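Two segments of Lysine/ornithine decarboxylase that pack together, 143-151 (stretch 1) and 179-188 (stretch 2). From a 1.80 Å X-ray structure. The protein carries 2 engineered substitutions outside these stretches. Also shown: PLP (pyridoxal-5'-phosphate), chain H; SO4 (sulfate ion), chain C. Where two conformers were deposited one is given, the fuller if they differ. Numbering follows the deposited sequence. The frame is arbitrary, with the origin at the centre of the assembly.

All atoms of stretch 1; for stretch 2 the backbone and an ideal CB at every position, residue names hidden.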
ATOM      1  N   ASN A 143     -19.912   6.397  17.952  0.50 16.14           N
ATOM      2  CA  ASN A 143     -19.011   5.817  18.934  0.50 16.91           C
ATOM      3  C   ASN A 143     -18.552   4.414  18.581  0.50 17.04           C
ATOM      4  O   ASN A 143     -17.747   3.844  19.325  0.50 16.93           O
ATOM      5  CB  ASN A 143     -19.699   5.723  20.299  0.50 19.55           C
ATOM      6  CG  ASN A 143     -19.904   7.072  20.951  0.50 20.21           C
ATOM      7  OD1 ASN A 143     -19.173   8.021  20.689  0.50 21.73           O
ATOM      8  ND2 ASN A 143     -20.923   7.156  21.785  0.50 22.15           N
ATOM      9  N   LYS A 144     -19.082   3.833  17.474  1.00 15.87           N
ATOM     10  CA  LYS A 144     -18.680   2.499  17.080  1.00 16.44           C
ATOM     11  C   LYS A 144     -18.252   2.366  15.613  1.00 18.45           C
ATOM     12  O   LYS A 144     -18.643   1.455  14.942  1.00 18.04           O
ATOM     13  CB  LYS A 144     -19.822   1.524  17.371  1.00 18.66           C
ATOM     14  CG  LYS A 144     -20.320   1.534  18.792  1.00 21.61           C
ATOM     15  CD  LYS A 144     -21.444   0.540  18.948  1.00 23.73           C
ATOM     16  CE  LYS A 144     -22.023   0.553  20.337  1.00 27.45           C
ATOM     17  NZ  LYS A 144     -22.960  -0.587  20.447  1.00 31.91           N
ATOM     18  N   ALA A 145     -17.392   3.263  15.161  1.00 16.16           N
ATOM     19  CA  ALA A 145     -16.914   3.203  13.796  1.00 17.54           C
ATOM     20  C   ALA A 145     -15.461   2.782  13.815  1.00 16.69           C
ATOM     21  O   ALA A 145     -14.694   3.304  14.568  1.00 17.71           O
ATOM     22  CB  ALA A 145     -17.033   4.553  13.136  1.00 17.50           C
ATOM     23  N   LEU A 146     -15.089   1.823  12.991  1.00 15.35           N
ATOM     24  CA  LEU A 146     -13.679   1.435  12.918  1.00 15.89           C
ATOM     25  C   LEU A 146     -12.817   2.509  12.320  1.00 16.77           C
ATOM     26  O   LEU A 146     -11.678   2.681  12.770  1.00 15.81           O
ATOM     27  CB  LEU A 146     -13.538   0.185  12.095  1.00 17.68           C
ATOM     28  CG  LEU A 146     -12.136  -0.485  12.049  1.00 21.45           C
ATOM     29  CD1 LEU A 146     -11.754  -1.014  13.423  1.00 21.06           C
ATOM     30  CD2 LEU A 146     -12.093  -1.568  10.982  1.00 21.69           C
ATOM     31  N   VAL A 147     -13.358   3.204  11.326  1.00 13.90           N
ATOM     32  CA  VAL A 147     -12.684   4.255  10.591  1.00 15.93           C
ATOM     33  C   VAL A 147     -13.506   5.517  10.834  1.00 15.03           C
ATOM     34  O   VAL A 147     -14.701   5.629  10.405  1.00 14.14           O
ATOM     35  CB  VAL A 147     -12.580   3.935   9.094  1.00 16.55           C
ATOM     36  CG1 VAL A 147     -11.843   5.042   8.361  1.00 19.73           C
ATOM     37  CG2 VAL A 147     -11.854   2.610   8.801  1.00 17.55           C
ATOM     38  N   ASP A 148     -12.869   6.509  11.432  1.00 16.10           N
ATOM     39  CA  ASP A 148     -13.539   7.800  11.669  1.00 15.48           C
ATOM     40  C   ASP A 148     -13.601   8.594  10.366  1.00 15.25           C
ATOM     41  O   ASP A 148     -12.527   8.935   9.774  1.00 14.26           O
ATOM     42  CB  ASP A 148     -12.731   8.527  12.724  1.00 18.29           C
ATOM     43  CG  ASP A 148     -13.138   9.986  12.946  1.00 19.20           C
ATOM     44  OD1 ASP A 148     -14.273  10.402  12.630  1.00 17.52           O
ATOM     45  OD2 ASP A 148     -12.291  10.696  13.549  1.00 18.81           O
ATOM     46  N   LEU A 149     -14.818   8.952   9.948  1.00 14.83           N
ATOM     47  CA  LEU A 149     -14.992   9.667   8.708  1.00 14.40           C
ATOM     48  C   LEU A 149     -15.583  11.051   8.979  1.00 15.82           C
ATOM     49  O   LEU A 149     -16.291  11.611   8.122  1.00 16.53           O
ATOM     50  CB  LEU A 149     -15.783   8.851   7.703  1.00 14.53           C
ATOM     51  CG  LEU A 149     -15.049   7.576   7.234  1.00 15.56           C
ATOM     52  CD1 LEU A 149     -15.997   6.874   6.249  1.00 16.31           C
ATOM     53  CD2 LEU A 149     -13.680   7.887   6.605  1.00 16.63           C
ATOM     54  N   ASN A 150     -15.328  11.582  10.189  1.00 14.68           N
ATOM     55  CA  ASN A 150     -15.959  12.858  10.565  1.00 16.66           C
ATOM     56  C   ASN A 150     -15.026  13.860  11.201  1.00 14.78           C
ATOM     57  O   ASN A 150     -15.502  14.886  11.759  1.00 16.25           O
ATOM     58  CB  ASN A 150     -17.151  12.561  11.452  1.00 16.90           C
ATOM     59  CG  ASN A 150     -18.310  11.963  10.651  1.00 15.45           C
ATOM     60  OD1 ASN A 150     -19.083  12.689  10.043  1.00 15.28           O
ATOM     61  ND2 ASN A 150     -18.448  10.636  10.662  1.00 15.72           N
ATOM     62  N   THR A 151     -13.729  13.600  11.127  1.00 15.25           N
ATOM     63  CA  THR A 151     -12.729  14.594  11.513  1.00 15.60           C
ATOM     64  C   THR A 151     -12.132  15.296  10.301  1.00 17.37           C
ATOM     65  O   THR A 151     -12.150  16.510  10.238  1.00 20.14           O
ATOM     66  CB  THR A 151     -11.680  13.945  12.420  1.00 18.72           C
ATOM     67  OG1 THR A 151     -12.371  13.505  13.594  1.00 16.39           O
ATOM     68  CG2 THR A 151     -10.590  14.908  12.799  1.00 21.37           C
ATOM     69  N   UNK A 179     -24.091  12.531   4.712  1.00 14.46           N
ATOM     70  CA  UNK A 179     -23.292  12.215   5.861  1.00 13.19           C
ATOM     71  C   UNK A 179     -22.719  10.782   5.681  1.00 13.58           C
ATOM     72  O   UNK A 179     -23.221   9.983   4.839  1.00 12.26           O
ATOM     73  CB  UNK A 179     -24.120  12.340   7.141  1.00 13.19           C
ATOM     74  N   UNK A 180     -21.620  10.545   6.411  1.00 12.15           N
ATOM     75  CA  UNK A 180     -21.085   9.146   6.484  1.00 13.46           C
ATOM     76  C   UNK A 180     -20.778   8.956   7.970  1.00 12.79           C
ATOM     77  O   UNK A 180     -20.026   9.748   8.563  1.00 14.76           O
ATOM     78  CB  UNK A 180     -19.851   8.924   5.607  1.00 13.46           C
ATOM     79  N   UNK A 181     -21.363   7.929   8.523  1.00 11.38           N
ATOM     80  CA  UNK A 181     -21.218   7.680   9.967  1.00 12.60           C
ATOM     81  C   UNK A 181     -19.822   7.135  10.365  1.00 12.58           C
ATOM     82  O   UNK A 181     -19.437   7.134  11.560  1.00 12.57           O
ATOM     83  CB  UNK A 181     -22.294   6.690  10.417  1.00 12.60           C
ATOM     84  N   UNK A 182     -19.103   6.680   9.351  1.00 11.19           N
ATOM     85  CA  UNK A 182     -17.814   6.035   9.507  1.00 11.90           C
ATOM     86  C   UNK A 182     -17.842   4.595   9.006  1.00 13.59           C
ATOM     87  O   UNK A 182     -18.887   4.037   8.854  1.00 13.58           O
ATOM     88  CB  UNK A 182     -17.381   6.074  10.974  1.00 11.90           C
ATOM     89  N   UNK A 183     -16.672   4.049   8.702  1.00 12.67           N
ATOM     90  CA  UNK A 183     -16.592   2.702   8.147  1.00 14.60           C
ATOM     91  C   UNK A 183     -16.637   1.597   9.197  1.00 15.24           C
ATOM     92  O   UNK A 183     -16.146   1.757  10.285  1.00 16.29           O
ATOM     93  CB  UNK A 183     -15.306   2.565   7.329  1.00 14.60           C
ATOM     94  N   UNK A 184     -17.230   0.471   8.821  1.00 14.13           N
ATOM     95  CA  UNK A 184     -17.429  -0.625   9.733  1.00 13.24           C
ATOM     96  C   UNK A 184     -18.136  -0.139  10.981  1.00 13.62           C
ATOM     97  O   UNK A 184     -17.588  -0.165  12.037  1.00 14.72           O
ATOM     98  CB  UNK A 184     -16.094  -1.284  10.087  1.00 13.24           C
ATOM     99  N   UNK A 185     -19.336   0.388  10.800  1.00 12.60           N
ATOM    100  CA  UNK A 185     -20.113   0.876  11.904  1.00 12.99           C
ATOM    101  C   UNK A 185     -20.884  -0.268  12.545  1.00 13.08           C
ATOM    102  O   UNK A 185     -21.604  -0.975  11.884  1.00 15.41           O
ATOM    103  CB  UNK A 185     -21.062   1.985  11.444  1.00 12.99           C
ATOM    104  N   UNK A 186     -20.697  -0.432  13.838  1.00 14.03           N
ATOM    105  CA  UNK A 186     -21.476  -1.387  14.603  1.00 15.69           C
ATOM    106  C   UNK A 186     -22.640  -0.682  15.300  1.00 17.23           C
ATOM    107  O   UNK A 186     -23.332  -1.286  16.057  1.00 17.48           O
ATOM    108  CB  UNK A 186     -20.591  -2.105  15.624  1.00 15.69           C
ATOM    109  N   UNK A 187     -22.831   0.600  15.005  1.00 16.15           N
ATOM    110  CA  UNK A 187     -23.944   1.393  15.542  1.00 17.36           C
ATOM    111  C   UNK A 187     -25.025   1.616  14.528  1.00 14.88           C
ATOM    112  O   UNK A 187     -24.758   1.999  13.418  1.00 18.96           O
ATOM    113  CB  UNK A 187     -23.443   2.746  16.051  1.00 17.36           C
ATOM    114  N   UNK A 188     -26.243   1.219  14.873  1.00 15.47           N
ATOM    115  CA  UNK A 188     -27.466   1.628  14.154  1.00 15.42           C
ATOM    116  C   UNK A 188     -27.916   3.039  14.551  1.00 15.26           C
ATOM    117  O   UNK A 188     -28.323   3.889  13.686  1.00 15.79           O
ATOM    118  CB  UNK A 188     -28.595   0.633  14.427  1.00 15.42           C
TER
HETATM  119  N1  PLP H 406     -18.982   6.759   0.341  1.00 35.98           N
HETATM  120  C2  PLP H 406     -18.026   7.613   0.778  1.00 46.50           C
HETATM  121  C2A PLP H 406     -18.119   9.078   0.443  1.00 49.94           C
HETATM  122  C3  PLP H 406     -16.887   7.109   1.586  1.00 39.68           C
HETATM  123  O3  PLP H 406     -15.914   7.949   2.037  1.00 32.07           O
HETATM  124  C4  PLP H 406     -16.850   5.660   1.885  1.00 37.42           C
HETATM  125  C4A PLP H 406     -15.755   5.064   2.683  1.00 42.13           C
HETATM  126  O4A PLP H 406     -14.673   5.623   2.747  1.00 35.07           O
HETATM  127  C5  PLP H 406     -17.957   4.832   1.348  1.00 35.06           C
HETATM  128  C6  PLP H 406     -18.964   5.440   0.603  1.00 31.96           C
HETATM  129  C5A PLP H 406     -17.991   3.344   1.609  1.00 29.43           C
HETATM  130  O4P PLP H 406     -17.861   3.104   3.008  1.00 17.35           O
HETATM  131  P   PLP H 406     -18.094   1.629   3.609  1.00 12.30           P
HETATM  132  O1P PLP H 406     -19.538   1.328   3.286  1.00 11.87           O
HETATM  133  O2P PLP H 406     -17.804   1.785   5.082  1.00 15.03           O
HETATM  134  O3P PLP H 406     -17.097   0.771   2.865  1.00 13.73           O
HETATM  135  S   SO4 C 401     -26.078   1.428  18.937  1.00 25.82           S
HETATM  136  O1  SO4 C 401     -26.896   1.247  17.698  1.00 18.38           O
HETATM  137  O2  SO4 C 401     -26.951   1.513  20.098  1.00 28.05           O
HETATM  138  O3  SO4 C 401     -25.314   0.147  18.995  1.00 26.64           O
HETATM  139  O4  SO4 C 401     -25.133   2.574  18.868  1.00 24.07           O

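Position 179 sets few terms: its ideal CB has nothing of stretch 1 within 5.5 Å, so this contact leaves the choice open. It is Phe179, whose ring leads away.

At position 180 the CA-to-CB bond points sideways, with the ideal CB 4.4 Å from Leu149 CD1 and the PLP phosphate farther along. A flat side chain could lie against the leucine methyl, and one with a donor could also reach the cofactor. The residue is His180. Leu149 CD1 sits over one ring face, 3.5 Å from the His180 ring centroid, while His180 NE2 donates to PLP O4P (3.1 Å). Its backbone works too: Asn150 ND2 donates to His180 O at 2.8 Å.

Position 181 points away, and stretch 1 does not choose among side chains. It is Val181; its carbonyl O accepts from water 2, which in turn accepts from Leu149 N and Asn150 ND2.

Position 182 is the strictest. Its phi/psi of 118/159 would jam a CB against the preceding carbonyl, and the ideal CB lies 2.7 Å from Ala145 CB and 2.8 Å from Val147 O. Glycine alone fits, and Gly182 CA comes within 3.3 Å of Val147 O. Gly182 N donates to His180 ND1 (3.0 Å).

Position 183 pairs with Val147 in an antiparallel bridge, its backbone N donating to Val147 O at 3.0 Å. With the ideal CB 3.5 Å from Val147 CB, a small residue fits comfortably, and a hydroxyl suits because the ideal CB is 3.4 Å from PLP O2P. Ser183 meets both terms: Ser183 OG donates to PLP O2P at 2.6 Å.

Position 184, at a corner with phi/psi 53/61, suits glycine or asparagine by backbone, yet its ideal CB points toward Leu146, 3.6 Å from Leu146 CB. A flexible aliphatic stem is also plausible. Gln184 packs there, then leads its amide away to partners elsewhere in the structure.

At position 185 the ideal CB is 4.3 Å from Lys144 O, leaving room for several small residues. Ser185 OG donates to the carbonyl O of position 187 (3.0 Å).

Position 186 points sideways past the Lys144 stem, where an aliphatic group would suit. Leu186 CB lies 4.2 Å from Lys144 CB, and Leu186 N donates to Lys144 O (3.0 Å, 169° at the hydrogen).

Position 187 faces Lys144 CB, with sulfate nearby: a small polar residue fits. Ser187 OG donates to SO4 O4 (2.6 Å), and Lys144 NZ donates to SO4 O3 (2.9 Å).

Position 188 is out of reach; Thr188 makes no contact with stretch 1.

Stretch 2 179-188: FHVGSQSLST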
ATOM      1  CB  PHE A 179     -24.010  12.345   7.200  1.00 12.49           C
ATOM      2  CG  PHE A 179     -25.236  11.501   7.337  1.00 12.05           C
ATOM      3  CD1 PHE A 179     -25.155  10.176   7.690  1.00 12.51           C
ATOM      4  CD2 PHE A 179     -26.456  12.007   7.114  1.00 13.02           C
ATOM      5  CE1 PHE A 179     -26.259   9.384   7.838  1.00 14.02           C
ATOM      6  CE2 PHE A 179     -27.591  11.238   7.239  1.00 13.20           C
ATOM      7  CZ  PHE A 179     -27.510   9.913   7.630  1.00 14.70           C
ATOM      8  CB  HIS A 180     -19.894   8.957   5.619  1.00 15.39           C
ATOM      9  CG  HIS A 180     -19.585   7.528   5.332  1.00 16.57           C
ATOM     10  ND1 HIS A 180     -19.502   6.601   6.338  1.00 17.52           N
ATOM     11  CD2 HIS A 180     -19.334   6.863   4.181  1.00 19.32           C
ATOM     12  CE1 HIS A 180     -19.152   5.419   5.839  1.00 20.78           C
ATOM     13  NE2 HIS A 180     -19.051   5.542   4.531  1.00 18.45           N
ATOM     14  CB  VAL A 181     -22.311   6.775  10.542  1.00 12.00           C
ATOM     15  CG1 VAL A 181     -23.699   7.341  10.381  1.00 15.17           C
ATOM     16  CG2 VAL A 181     -22.219   5.352  10.054  1.00 13.35           C
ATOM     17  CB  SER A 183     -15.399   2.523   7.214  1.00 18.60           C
ATOM     18  OG  SER A 183     -15.585   1.428   6.357  1.00 15.41           O
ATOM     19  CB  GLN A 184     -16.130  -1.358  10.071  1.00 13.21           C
ATOM     20  CG  GLN A 184     -16.340  -2.592  10.929  1.00 12.01           C
ATOM     21  CD  GLN A 184     -16.852  -3.799  10.149  1.00 13.09           C
ATOM     22  OE1 GLN A 184     -17.202  -3.699   9.002  1.00 10.77           O
ATOM     23  NE2 GLN A 184     -16.897  -4.945  10.815  1.00 12.41           N
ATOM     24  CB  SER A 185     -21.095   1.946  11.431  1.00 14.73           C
ATOM     25  OG  SER A 185     -21.936   2.328  12.463  1.00 14.42           O
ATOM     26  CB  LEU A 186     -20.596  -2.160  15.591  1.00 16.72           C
ATOM     27  CG  LEU A 186     -19.326  -2.781  14.990  1.00 16.87           C
ATOM     28  CD1 LEU A 186     -18.488  -3.537  15.998  1.00 17.64           C
ATOM     29  CD2 LEU A 186     -19.689  -3.689  13.840  1.00 17.70           C
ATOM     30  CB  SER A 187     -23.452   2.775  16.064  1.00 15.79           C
ATOM     31  OG  SER A 187     -24.561   3.584  16.492  1.00 15.69           O
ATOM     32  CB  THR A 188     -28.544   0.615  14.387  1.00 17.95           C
ATOM     33  OG1 THR A 188     -28.127  -0.642  13.843  1.00 18.53           O
ATOM     34  CG2 THR A 188     -29.841   1.014  13.756  1.00 19.52           C
TER
HETATM   35  O   HOH W   1     -22.823  -2.809  18.528  1.00 30.16           O
HETATM   36  O   HOH W   2     -17.022   8.318  11.977  1.00 13.55           O
HETATM   37  O   HOH W   3     -20.117  12.780   7.528  1.00 16.19           O
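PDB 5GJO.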